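Local coordinates for FprA (Mycobacterium tuberculosis, PDB 1LQU), which probably passes electrons between NADPH and ferredoxin through a bound FAD, and may thereby supply reducing power to P450 systems, at residues R110-P115 with V318-G323; A150-N155 with Q192-V197; E40-P45 with N133-F138. All blocks are in the same frame, centred on the assembly; numbering follows the deposited sequence.

Contact 1: residues R110-P115 with V318-G323. With NDP (NADPH dihydro-nicotinamide-adenine-dinucleotide phosphate), chain I; ACT (acetate ion), chain C.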
# COMPACT_ATOMS: atom_id res chain seq x y z
N ARG A 110 0.83 5.01 9.98
CA ARG A 110 0.25 5.73 11.08
C ARG A 110 0.49 4.98 12.39
O ARG A 110 0.37 3.77 12.46
CB ARG A 110 -1.23 5.93 10.87
CG ARG A 110 -1.58 6.82 9.70
CD ARG A 110 -3.03 7.22 9.65
NE ARG A 110 -3.40 8.09 10.76
CZ ARG A 110 -4.10 7.75 11.84
NH1 ARG A 110 -4.49 6.50 12.06
NH2 ARG A 110 -4.41 8.67 12.74
N MET A 111 0.78 5.73 13.42
CA MET A 111 1.01 5.23 14.77
C MET A 111 -0.22 5.37 15.63
O MET A 111 -1.09 6.18 15.37
CB MET A 111 2.19 5.96 15.41
CG MET A 111 3.48 5.65 14.65
SD MET A 111 4.93 6.32 15.36
CE MET A 111 5.10 5.13 16.63
N LEU A 112 -0.26 4.52 16.65
CA LEU A 112 -1.30 4.58 17.68
C LEU A 112 -1.04 5.67 18.72
O LEU A 112 -1.99 6.17 19.32
CB LEU A 112 -1.37 3.24 18.42
CG LEU A 112 -1.74 2.04 17.55
CD1 LEU A 112 -1.53 0.77 18.37
CD2 LEU A 112 -3.17 2.14 17.06
N ASN A 113 0.23 5.97 18.95
CA ASN A 113 0.64 6.92 19.98
C ASN A 113 0.16 6.49 21.36
O ASN A 113 -0.50 7.25 22.07
CB ASN A 113 0.22 8.34 19.64
CG ASN A 113 0.75 8.80 18.32
OD1 ASN A 113 1.94 8.67 18.02
ND2 ASN A 113 -0.14 9.33 17.50
N ILE A 114 0.55 5.28 21.73
CA ILE A 114 0.24 4.74 23.05
C ILE A 114 1.51 4.17 23.67
O ILE A 114 2.44 3.78 22.97
CB ILE A 114 -0.87 3.65 23.00
CG1 ILE A 114 -0.43 2.41 22.23
CG2 ILE A 114 -2.17 4.23 22.44
CD1 ILE A 114 -1.47 1.30 22.23
N PRO A 115 1.54 4.08 24.99
CA PRO A 115 2.72 3.51 25.65
C PRO A 115 2.94 2.05 25.24
O PRO A 115 1.97 1.31 25.09
CB PRO A 115 2.39 3.64 27.15
CG PRO A 115 1.35 4.65 27.24
CD PRO A 115 0.55 4.59 25.95
N VAL A 318 1.47 -7.55 18.19
CA VAL A 318 0.46 -6.53 17.93
C VAL A 318 0.84 -5.88 16.62
O VAL A 318 1.96 -5.36 16.47
CB VAL A 318 0.38 -5.46 19.04
CG1 VAL A 318 -0.57 -4.37 18.63
CG2 VAL A 318 -0.01 -6.08 20.35
N VAL A 319 -0.06 -5.95 15.65
CA VAL A 319 0.12 -5.30 14.37
C VAL A 319 -0.90 -4.18 14.29
O VAL A 319 -2.10 -4.42 14.28
CB VAL A 319 -0.08 -6.26 13.20
CG1 VAL A 319 0.16 -5.55 11.88
CG2 VAL A 319 0.83 -7.46 13.32
N ARG A 320 -0.42 -2.94 14.18
CA ARG A 320 -1.32 -1.82 13.98
C ARG A 320 -1.57 -1.67 12.49
O ARG A 320 -0.66 -1.47 11.70
CB ARG A 320 -0.80 -0.53 14.60
CG ARG A 320 0.51 -0.02 14.04
CD ARG A 320 0.98 1.27 14.71
NE ARG A 320 2.26 1.74 14.20
CZ ARG A 320 3.43 1.31 14.61
NH1 ARG A 320 3.51 0.39 15.55
NH2 ARG A 320 4.54 1.82 14.10
N SER A 321 -2.83 -1.80 12.12
CA SER A 321 -3.26 -1.56 10.73
C SER A 321 -4.22 -0.39 10.74
O SER A 321 -5.41 -0.51 10.43
CB SER A 321 -3.89 -2.82 10.13
OG SER A 321 -4.09 -2.64 8.75
N VAL A 322 -3.66 0.77 11.10
CA VAL A 322 -4.44 1.97 11.27
C VAL A 322 -4.17 2.98 10.19
O VAL A 322 -4.43 4.18 10.33
CB VAL A 322 -4.36 2.54 12.69
CG1 VAL A 322 -4.90 1.47 13.66
CG2 VAL A 322 -2.98 2.98 13.11
N GLY A 323 -3.67 2.49 9.06
CA GLY A 323 -3.41 3.29 7.89
C GLY A 323 -1.96 3.40 7.53
O GLY A 323 -1.09 3.42 8.39
PA NDP I . -8.48 1.98 5.85
O1A NDP I . -9.39 1.21 4.99
O2A NDP I . -8.58 3.47 5.82
O5B NDP I . -8.69 1.46 7.34
C5B NDP I . -8.00 2.07 8.39
C4B NDP I . -8.57 1.59 9.69
O4B NDP I . -7.77 2.09 10.79
C3B NDP I . -9.99 2.06 9.95
O3B NDP I . -10.74 0.97 10.47
C2B NDP I . -9.81 3.14 11.02
O2B NDP I . -10.91 3.31 11.87
C1B NDP I . -8.67 2.54 11.78
N9A NDP I . -7.97 3.43 12.68
C8A NDP I . -7.34 4.63 12.37
N7A NDP I . -6.77 5.13 13.46
C5A NDP I . -7.02 4.27 14.50
C6A NDP I . -6.66 4.26 15.83
N6A NDP I . -5.85 5.17 16.39
N1A NDP I . -7.09 3.21 16.60
C2A NDP I . -7.84 2.21 16.04
N3A NDP I . -8.22 2.17 14.74
C4A NDP I . -7.77 3.20 14.00
O3 NDP I . -6.94 1.65 5.57
PN NDP I . -6.13 0.31 5.20
O1N NDP I . -6.74 -0.88 5.84
O2N NDP I . -4.74 0.68 5.47
O5D NDP I . -6.42 0.15 3.65
C5D NDP I . -5.91 1.13 2.75
C4D NDP I . -6.74 1.15 1.46
O4D NDP I . -6.37 0.04 0.62
C3D NDP I . -8.22 1.03 1.75
O3D NDP I . -8.95 1.83 0.83
C2D NDP I . -8.48 -0.44 1.47
O2D NDP I . -9.79 -0.84 1.23
C1D NDP I . -7.51 -0.78 0.39
N1N NDP I . -7.20 -2.12 0.06
C2N NDP I . -8.07 -2.85 -0.70
C3N NDP I . -8.08 -4.23 -0.57
C7N NDP I . -9.06 -4.90 -1.39
O7N NDP I . -9.91 -4.24 -2.12
N7N NDP I . -9.06 -6.23 -1.35
C4N NDP I . -7.14 -4.95 0.28
C5N NDP I . -6.25 -4.08 1.14
C6N NDP I . -6.36 -2.71 1.01
P2B NDP I . -11.87 4.60 11.77
O1X NDP I . -12.57 4.60 13.11
O2X NDP I . -12.80 4.36 10.61
O3X NDP I . -10.99 5.81 11.53
C ACT C . -3.99 7.32 15.64
O ACT C . -5.15 7.78 15.34
OXT ACT C . -3.21 7.93 16.47
CH3 ACT C . -3.51 6.09 15.00
O HOH W 1 -0.86 1.86 10.73
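Arg110 grips the turn at Val322-Gly323 with both backbone and side chain. Its amide N donates to Gly323 O over 3.0 Å, nearly straight at 173°, while its guanidinium NH1 reaches Val322 O at 2.9 Å, almost in the guanidinium plane. The bend of the chain at chi3 (67°) turns the NH1 edge of the guanidinium toward this carbonyl. NH1 also lies 3.0 Å from N7A of the NADPH adenine, consistent with the NADP(+)-binding role inferred for Arg110. A water links Arg110 O, Val322 N and Gly323 O. In the other direction, Arg320 NE gives Arg110 O a weak 3.3 Å bond at the guanidinium edge; the stronger partner of this side chain is Asp109, through a salt bridge. Met111 runs alongside the Arg320 chain, its CE over one guanidinium face. Leu112 packs CG on Arg320 CD and lays CD2 against Val322 CG1 at 3.9 Å, while that same CG1 also touches the adenine, 3.4 Å from NADPH C4A. The loop of 110-115 thus covers the end of strand 317-320, which lies between strands 122-124 and 149-153, with Leu112 also touching Pro275 of strand 273-279.

Contact 2: residues A150-N155 with Q192-V197. With NDP (NADPH dihydro-nicotinamide-adenine-dinucleotide phosphate), chain I.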
# COMPACT_ATOMS: atom_id res chain seq x y z
N ALA A 150 -2.17 -13.17 18.44
CA ALA A 150 -1.80 -11.91 17.79
C ALA A 150 -3.01 -10.99 17.84
O ALA A 150 -4.15 -11.44 17.72
CB ALA A 150 -1.38 -12.13 16.36
N VAL A 151 -2.73 -9.69 17.97
CA VAL A 151 -3.76 -8.67 17.96
C VAL A 151 -3.49 -7.73 16.81
O VAL A 151 -2.38 -7.26 16.63
CB VAL A 151 -3.79 -7.92 19.30
CG1 VAL A 151 -4.75 -6.74 19.23
CG2 VAL A 151 -4.21 -8.87 20.39
N VAL A 152 -4.53 -7.49 16.02
CA VAL A 152 -4.46 -6.56 14.89
C VAL A 152 -5.40 -5.40 15.18
O VAL A 152 -6.59 -5.61 15.41
CB VAL A 152 -4.84 -7.23 13.55
CG1 VAL A 152 -4.80 -6.23 12.41
CG2 VAL A 152 -3.95 -8.44 13.27
N ILE A 153 -4.87 -4.19 15.17
CA ILE A 153 -5.68 -3.00 15.43
C ILE A 153 -6.12 -2.41 14.09
O ILE A 153 -5.29 -2.17 13.22
CB ILE A 153 -4.89 -1.93 16.20
CG1 ILE A 153 -4.24 -2.50 17.47
CG2 ILE A 153 -5.77 -0.74 16.51
CD1 ILE A 153 -5.16 -3.10 18.46
N GLY A 154 -7.41 -2.17 13.96
CA GLY A 154 -7.94 -1.55 12.78
C GLY A 154 -9.04 -2.33 12.10
O GLY A 154 -9.12 -3.54 12.25
N ASN A 155 -9.85 -1.64 11.32
CA ASN A 155 -11.01 -2.23 10.64
C ASN A 155 -11.06 -1.88 9.15
O ASN A 155 -12.11 -1.67 8.58
CB ASN A 155 -12.35 -1.85 11.28
CG ASN A 155 -12.78 -2.70 12.47
OD1 ASN A 155 -13.85 -2.43 13.01
ND2 ASN A 155 -11.98 -3.68 12.90
N GLN A 192 -2.54 -19.15 17.13
CA GLN A 192 -3.79 -19.88 17.24
C GLN A 192 -4.99 -18.96 17.16
O GLN A 192 -6.06 -19.39 16.80
CB GLN A 192 -3.82 -20.63 18.57
CG GLN A 192 -2.75 -21.74 18.70
CD GLN A 192 -2.96 -22.94 17.77
OE1 GLN A 192 -4.02 -23.12 17.15
NE2 GLN A 192 -1.93 -23.79 17.67
N GLU A 193 -4.81 -17.69 17.46
CA GLU A 193 -5.90 -16.73 17.46
C GLU A 193 -5.39 -15.37 17.04
O GLU A 193 -4.39 -14.91 17.55
CB GLU A 193 -6.51 -16.61 18.86
CG GLU A 193 -7.68 -15.63 18.95
CD GLU A 193 -8.37 -15.70 20.29
OE1 GLU A 193 -9.18 -16.62 20.50
OE2 GLU A 193 -8.12 -14.84 21.14
N VAL A 194 -6.11 -14.74 16.12
CA VAL A 194 -5.87 -13.34 15.80
C VAL A 194 -7.12 -12.59 16.23
O VAL A 194 -8.22 -12.96 15.83
CB VAL A 194 -5.65 -13.12 14.30
CG1 VAL A 194 -5.52 -11.60 14.02
CG2 VAL A 194 -4.42 -13.84 13.82
N VAL A 195 -6.95 -11.54 17.03
CA VAL A 195 -8.06 -10.69 17.44
C VAL A 195 -7.97 -9.37 16.67
O VAL A 195 -6.95 -8.69 16.79
CB VAL A 195 -8.06 -10.43 18.97
CG1 VAL A 195 -9.31 -9.65 19.35
CG2 VAL A 195 -7.96 -11.73 19.74
N ILE A 196 -8.98 -9.08 15.87
CA ILE A 196 -9.05 -7.85 15.07
C ILE A 196 -9.89 -6.87 15.89
O ILE A 196 -11.05 -7.14 16.18
CB ILE A 196 -9.66 -8.11 13.72
CG1 ILE A 196 -8.83 -9.13 12.93
CG2 ILE A 196 -9.80 -6.79 12.93
CD1 ILE A 196 -9.51 -9.60 11.70
N VAL A 197 -9.29 -5.74 16.22
CA VAL A 197 -9.86 -4.80 17.16
C VAL A 197 -10.17 -3.45 16.50
O VAL A 197 -9.26 -2.73 16.07
CB VAL A 197 -8.91 -4.60 18.32
CG1 VAL A 197 -9.49 -3.71 19.36
CG2 VAL A 197 -8.51 -5.93 18.93
PA NDP I . -8.48 1.98 5.85
O1A NDP I . -9.39 1.21 4.99
O2A NDP I . -8.58 3.47 5.82
O5B NDP I . -8.69 1.46 7.34
C5B NDP I . -8.00 2.07 8.39
C4B NDP I . -8.57 1.59 9.69
O4B NDP I . -7.77 2.09 10.79
C3B NDP I . -9.99 2.06 9.95
O3B NDP I . -10.74 0.97 10.47
C2B NDP I . -9.81 3.14 11.02
O2B NDP I . -10.91 3.31 11.87
C1B NDP I . -8.67 2.54 11.78
N9A NDP I . -7.97 3.43 12.68
C8A NDP I . -7.34 4.63 12.37
N7A NDP I . -6.77 5.13 13.46
C5A NDP I . -7.02 4.27 14.50
C6A NDP I . -6.66 4.26 15.83
N6A NDP I . -5.85 5.17 16.39
N1A NDP I . -7.09 3.21 16.60
C2A NDP I . -7.84 2.21 16.04
N3A NDP I . -8.22 2.17 14.74
C4A NDP I . -7.77 3.20 14.00
O3 NDP I . -6.94 1.65 5.57
PN NDP I . -6.13 0.31 5.20
O1N NDP I . -6.74 -0.88 5.84
O2N NDP I . -4.74 0.68 5.47
O5D NDP I . -6.42 0.15 3.65
C5D NDP I . -5.91 1.13 2.75
C4D NDP I . -6.74 1.15 1.46
O4D NDP I . -6.37 0.04 0.62
C3D NDP I . -8.22 1.03 1.75
O3D NDP I . -8.95 1.83 0.83
C2D NDP I . -8.48 -0.44 1.47
O2D NDP I . -9.79 -0.84 1.23
C1D NDP I . -7.51 -0.78 0.39
N1N NDP I . -7.20 -2.12 0.06
C2N NDP I . -8.07 -2.85 -0.70
C3N NDP I . -8.08 -4.23 -0.57
C7N NDP I . -9.06 -4.90 -1.39
O7N NDP I . -9.91 -4.24 -2.12
N7N NDP I . -9.06 -6.23 -1.35
C4N NDP I . -7.14 -4.95 0.28
C5N NDP I . -6.25 -4.08 1.14
C6N NDP I . -6.36 -2.71 1.01
P2B NDP I . -11.87 4.60 11.77
O1X NDP I . -12.57 4.60 13.11
O2X NDP I . -12.80 4.36 10.61
O3X NDP I . -10.99 5.81 11.53
O HOH W 2 -13.17 -5.79 14.56
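The parallel pair formed by strands 149-153 and 193-197 belongs to the Rossmann-type NADP-binding domain, and Gly154 opens a glycine-rich turn that fits the GxGxxA fingerprint. Five backbone hydrogen bonds join Ala150-Gly154 to Glu193-Val197 in regular parallel register. Val195 N binds Ala150 O and Val152 N binds Val195 O, followed by Val197 N to Val152 O at 2.8 Å. The last, Gly154 N to Val197 O at 2.9 Å, carries the pairing into the turn. CA-H...O contacts, such as Val194 CA to Ala150 O, fill in between the stronger bonds.

On each face a diagonal pair meets. Val152 CG2 touches Val194 CG1 at 3.6 Å, on the face covered by helix 157-167, where Val152 rests on Ala159 and Val162, and Val194 on Ala163 and Leu167. On the other face Val151 CG1 approaches Val197 CG2 at 3.9 Å. Ile153, in register with Val197 and with CG1 beside its backbone N (chi1 -52°), lies alongside it and brings CD1 to Val197 CB. Its CG2 branch touches NADPH C2A at 3.6 Å, so one residue belongs to both the sheet and the adenine site. At the start of its strand, Glu193 forms salt bridges with Arg266 and Arg149 on the flanking strands.

Beyond the strand, Asn155 N donates to the ribose hydroxyl O3B of NADPH at 2.9 Å. Its side-chain ND2 turns back to Gly154 O, approaching from above the carbonyl plane, and also donates to a water that is bound in turn to Ile196 O at 3.0 Å.

Contact 3: residues E40-P45 with N133-F138. With FAD (flavin-adenine dinucleotide), chain H.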
# COMPACT_ATOMS: atom_id res chain seq x y z
N GLU A 40 12.07 5.08 -10.19
CA GLU A 40 11.52 4.26 -9.12
C GLU A 40 12.59 3.91 -8.12
O GLU A 40 13.67 3.48 -8.48
CB GLU A 40 10.93 2.98 -9.73
CG GLU A 40 10.68 1.83 -8.75
CD GLU A 40 9.70 2.18 -7.64
OE1 GLU A 40 8.63 2.78 -7.94
OE2 GLU A 40 10.00 1.86 -6.47
N MET A 41 12.25 4.05 -6.84
CA MET A 41 13.15 3.78 -5.75
C MET A 41 13.66 2.36 -5.69
O MET A 41 14.83 2.12 -5.42
CB MET A 41 12.42 4.15 -4.44
CG MET A 41 12.78 3.52 -3.19
SD MET A 41 11.99 4.41 -1.85
CE MET A 41 10.47 3.57 -1.53
N LEU A 42 12.78 1.40 -5.92
CA LEU A 42 13.14 -0.01 -5.90
C LEU A 42 13.66 -0.45 -7.26
O LEU A 42 13.44 0.21 -8.27
CB LEU A 42 11.92 -0.84 -5.54
CG LEU A 42 11.26 -0.49 -4.21
CD1 LEU A 42 10.04 -1.38 -3.99
CD2 LEU A 42 12.25 -0.62 -3.06
N PRO A 43 14.35 -1.58 -7.32
CA PRO A 43 14.73 -2.14 -8.61
C PRO A 43 13.54 -2.63 -9.44
O PRO A 43 13.68 -2.83 -10.65
CB PRO A 43 15.63 -3.33 -8.22
CG PRO A 43 16.14 -2.96 -6.89
CD PRO A 43 15.00 -2.30 -6.21
N THR A 44 12.40 -2.82 -8.80
CA THR A 44 11.23 -3.45 -9.41
C THR A 44 10.09 -2.45 -9.46
O THR A 44 9.89 -1.68 -8.52
CB THR A 44 10.78 -4.65 -8.55
OG1 THR A 44 10.48 -4.18 -7.22
CG2 THR A 44 11.88 -5.67 -8.41
N PRO A 45 9.32 -2.48 -10.54
CA PRO A 45 8.16 -1.61 -10.70
C PRO A 45 6.94 -2.18 -10.00
O PRO A 45 6.95 -3.27 -9.43
CB PRO A 45 7.97 -1.57 -12.22
CG PRO A 45 8.32 -2.98 -12.60
CD PRO A 45 9.50 -3.32 -11.73
N ASN A 133 5.75 -9.67 1.81
CA ASN A 133 5.79 -9.50 0.37
C ASN A 133 7.20 -9.24 -0.19
O ASN A 133 7.35 -8.92 -1.35
CB ASN A 133 4.81 -8.45 -0.10
CG ASN A 133 3.42 -9.00 -0.30
OD1 ASN A 133 3.23 -10.19 -0.57
ND2 ASN A 133 2.43 -8.11 -0.22
N ALA A 134 8.21 -9.45 0.63
CA ALA A 134 9.60 -9.35 0.17
C ALA A 134 10.01 -7.99 -0.34
O ALA A 134 10.88 -7.86 -1.19
CB ALA A 134 9.92 -10.42 -0.88
N HIS A 135 9.43 -6.95 0.24
CA HIS A 135 9.87 -5.59 -0.04
C HIS A 135 11.25 -5.43 0.60
O HIS A 135 11.40 -5.69 1.79
CB HIS A 135 8.88 -4.61 0.59
CG HIS A 135 9.15 -3.18 0.24
ND1 HIS A 135 10.35 -2.55 0.48
CD2 HIS A 135 8.33 -2.26 -0.33
CE1 HIS A 135 10.25 -1.30 0.06
NE2 HIS A 135 9.04 -1.09 -0.42
N PRO A 136 12.25 -4.99 -0.16
CA PRO A 136 13.60 -4.98 0.39
C PRO A 136 13.81 -4.08 1.60
O PRO A 136 14.73 -4.31 2.35
CB PRO A 136 14.47 -4.55 -0.81
CG PRO A 136 13.58 -4.15 -1.81
CD PRO A 136 12.20 -4.61 -1.57
N HIS A 137 12.98 -3.09 1.81
CA HIS A 137 13.15 -2.22 2.96
C HIS A 137 12.67 -2.85 4.25
O HIS A 137 12.90 -2.31 5.30
CB HIS A 137 12.43 -0.90 2.77
CG HIS A 137 13.00 -0.07 1.67
ND1 HIS A 137 12.52 1.18 1.38
CD2 HIS A 137 13.97 -0.34 0.77
CE1 HIS A 137 13.22 1.67 0.37
NE2 HIS A 137 14.12 0.78 -0.00
N PHE A 138 12.04 -4.01 4.15
CA PHE A 138 11.40 -4.66 5.30
C PHE A 138 11.92 -6.07 5.51
O PHE A 138 11.30 -6.86 6.22
CB PHE A 138 9.88 -4.65 5.09
CG PHE A 138 9.33 -3.24 5.03
CD1 PHE A 138 9.13 -2.49 6.16
CD2 PHE A 138 9.08 -2.64 3.82
CE1 PHE A 138 8.67 -1.22 6.08
CE2 PHE A 138 8.63 -1.35 3.74
CZ PHE A 138 8.41 -0.65 4.85
PA FAD H . 2.11 2.83 -4.64
O1A FAD H . 2.51 2.77 -3.22
O2A FAD H . 1.47 1.66 -5.28
O5B FAD H . 3.37 3.20 -5.54
C5B FAD H . 4.30 4.18 -5.07
C4B FAD H . 5.64 3.90 -5.75
O4B FAD H . 6.49 5.03 -5.54
C3B FAD H . 6.39 2.67 -5.22
O3B FAD H . 6.84 1.81 -6.26
C2B FAD H . 7.53 3.28 -4.42
O2B FAD H . 8.68 2.48 -4.25
C1B FAD H . 7.79 4.57 -5.22
N9A FAD H . 8.48 5.62 -4.47
C8A FAD H . 8.14 6.10 -3.24
N7A FAD H . 8.96 7.09 -2.88
C5A FAD H . 9.88 7.22 -3.91
C6A FAD H . 10.97 8.07 -4.05
N6A FAD H . 11.31 9.02 -3.17
N1A FAD H . 11.67 7.97 -5.22
C2A FAD H . 11.30 7.06 -6.15
N3A FAD H . 10.27 6.20 -6.04
C4A FAD H . 9.56 6.31 -4.91
N1 FAD H . -6.07 -2.48 -4.09
C2 FAD H . -6.86 -3.35 -4.76
O2 FAD H . -7.56 -2.96 -5.71
N3 FAD H . -6.89 -4.67 -4.37
C4 FAD H . -6.11 -5.17 -3.37
O4 FAD H . -6.15 -6.40 -3.09
C4X FAD H . -5.26 -4.28 -2.72
N5 FAD H . -4.39 -4.72 -1.75
C5X FAD H . -3.66 -3.78 -1.03
C6 FAD H . -2.91 -4.18 0.05
C7 FAD H . -2.20 -3.31 0.85
C7M FAD H . -1.36 -3.82 1.99
C8 FAD H . -2.29 -1.95 0.54
C8M FAD H . -1.57 -0.94 1.37
C9 FAD H . -3.05 -1.52 -0.54
C9A FAD H . -3.75 -2.42 -1.32
N10 FAD H . -4.54 -2.01 -2.41
C10 FAD H . -5.27 -2.93 -3.09
C1' FAD H . -4.61 -0.57 -2.81
C2' FAD H . -3.52 -0.24 -3.83
O2' FAD H . -2.33 -0.81 -3.37
C3' FAD H . -3.40 1.29 -3.99
O3' FAD H . -4.61 1.85 -4.47
C4' FAD H . -2.33 1.74 -4.98
O4' FAD H . -1.20 0.88 -5.00
C5' FAD H . -1.88 3.16 -4.68
O5' FAD H . -1.07 3.53 -5.78
P FAD H . 0.04 4.67 -5.73
O1P FAD H . 0.56 4.73 -7.11
O2P FAD H . -0.45 5.94 -5.11
O3P FAD H . 1.17 4.14 -4.72
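Leu42 wedges its two methyls against two histidines, a contact made entirely by side chains. CD1 sits over one face of the His135 ring, 4.1 Å from its centroid, in a CH-pi contact. CD2 touches the CE1 corner of His135 as well, makes a second, off-centre CH-pi contact with the His137 ring, and rests on Pro136 CG at 4.0 Å. Met41 adds a sulfur-aromatic contact, its SD lying at the edge of the His137 ring, 3.7 Å from His137 CE1.

The two histidines also meet each other: His135 CE1 lies over a face of the His137 ring, toward its rim. His137 N donates to His135 ND1 at 3.0 Å, almost in the ring plane, which fixes the rotation of His135; this ring projects with CG opposite the backbone N (chi1 -174°). Phe138 CE2 lies over the centre of a face of the same ring. Segment 133-138 begins in the Schellman motif that ends helix 125-132, with Ala134 (positive phi) as its C-prime residue, and Leu450 of helix 447-454 packs on Pro136.

On the other side, Glu40 ties the loop to FAD, as its inferred role would predict. OE1 accepts from the ribose hydroxyl O3B at 2.6 Å and from Ser11 OG. Met41 CB and CE pack against the adenosine.

Glu40 OE2 takes both the ribose O2B hydroxyl, at 2.7 Å, and Leu42 N, on its anti side. The cofactor ribose and the backbone that places the Leu42 wedge therefore share one carboxylate, while apolar and ring contacts alone join the two segments.

In the fold
Contacts 1 and 2 share one parallel sheet, in which strand 317-320 lies next to strand 149-153, itself beside 193-197. Their centres are 12 Å apart, and they touch directly through probable hydrogen bonds from Ser321 N to Ile153 O and from Val319 N to Val151 O. Both reach NADPH. Contact 3 lies about 23 and 27 Å from them, centre to centre, beside the FAD adenosine at the end of strand 34-40 in the other main sheet. Along the chain, the segments of contact 2 fall between those of contact 1, whose first segment comes between those of contact 3. Contacts 1 and 2 thus border the NADPH site and contact 3 the FAD adenosine, at two separate sheets of one monomer.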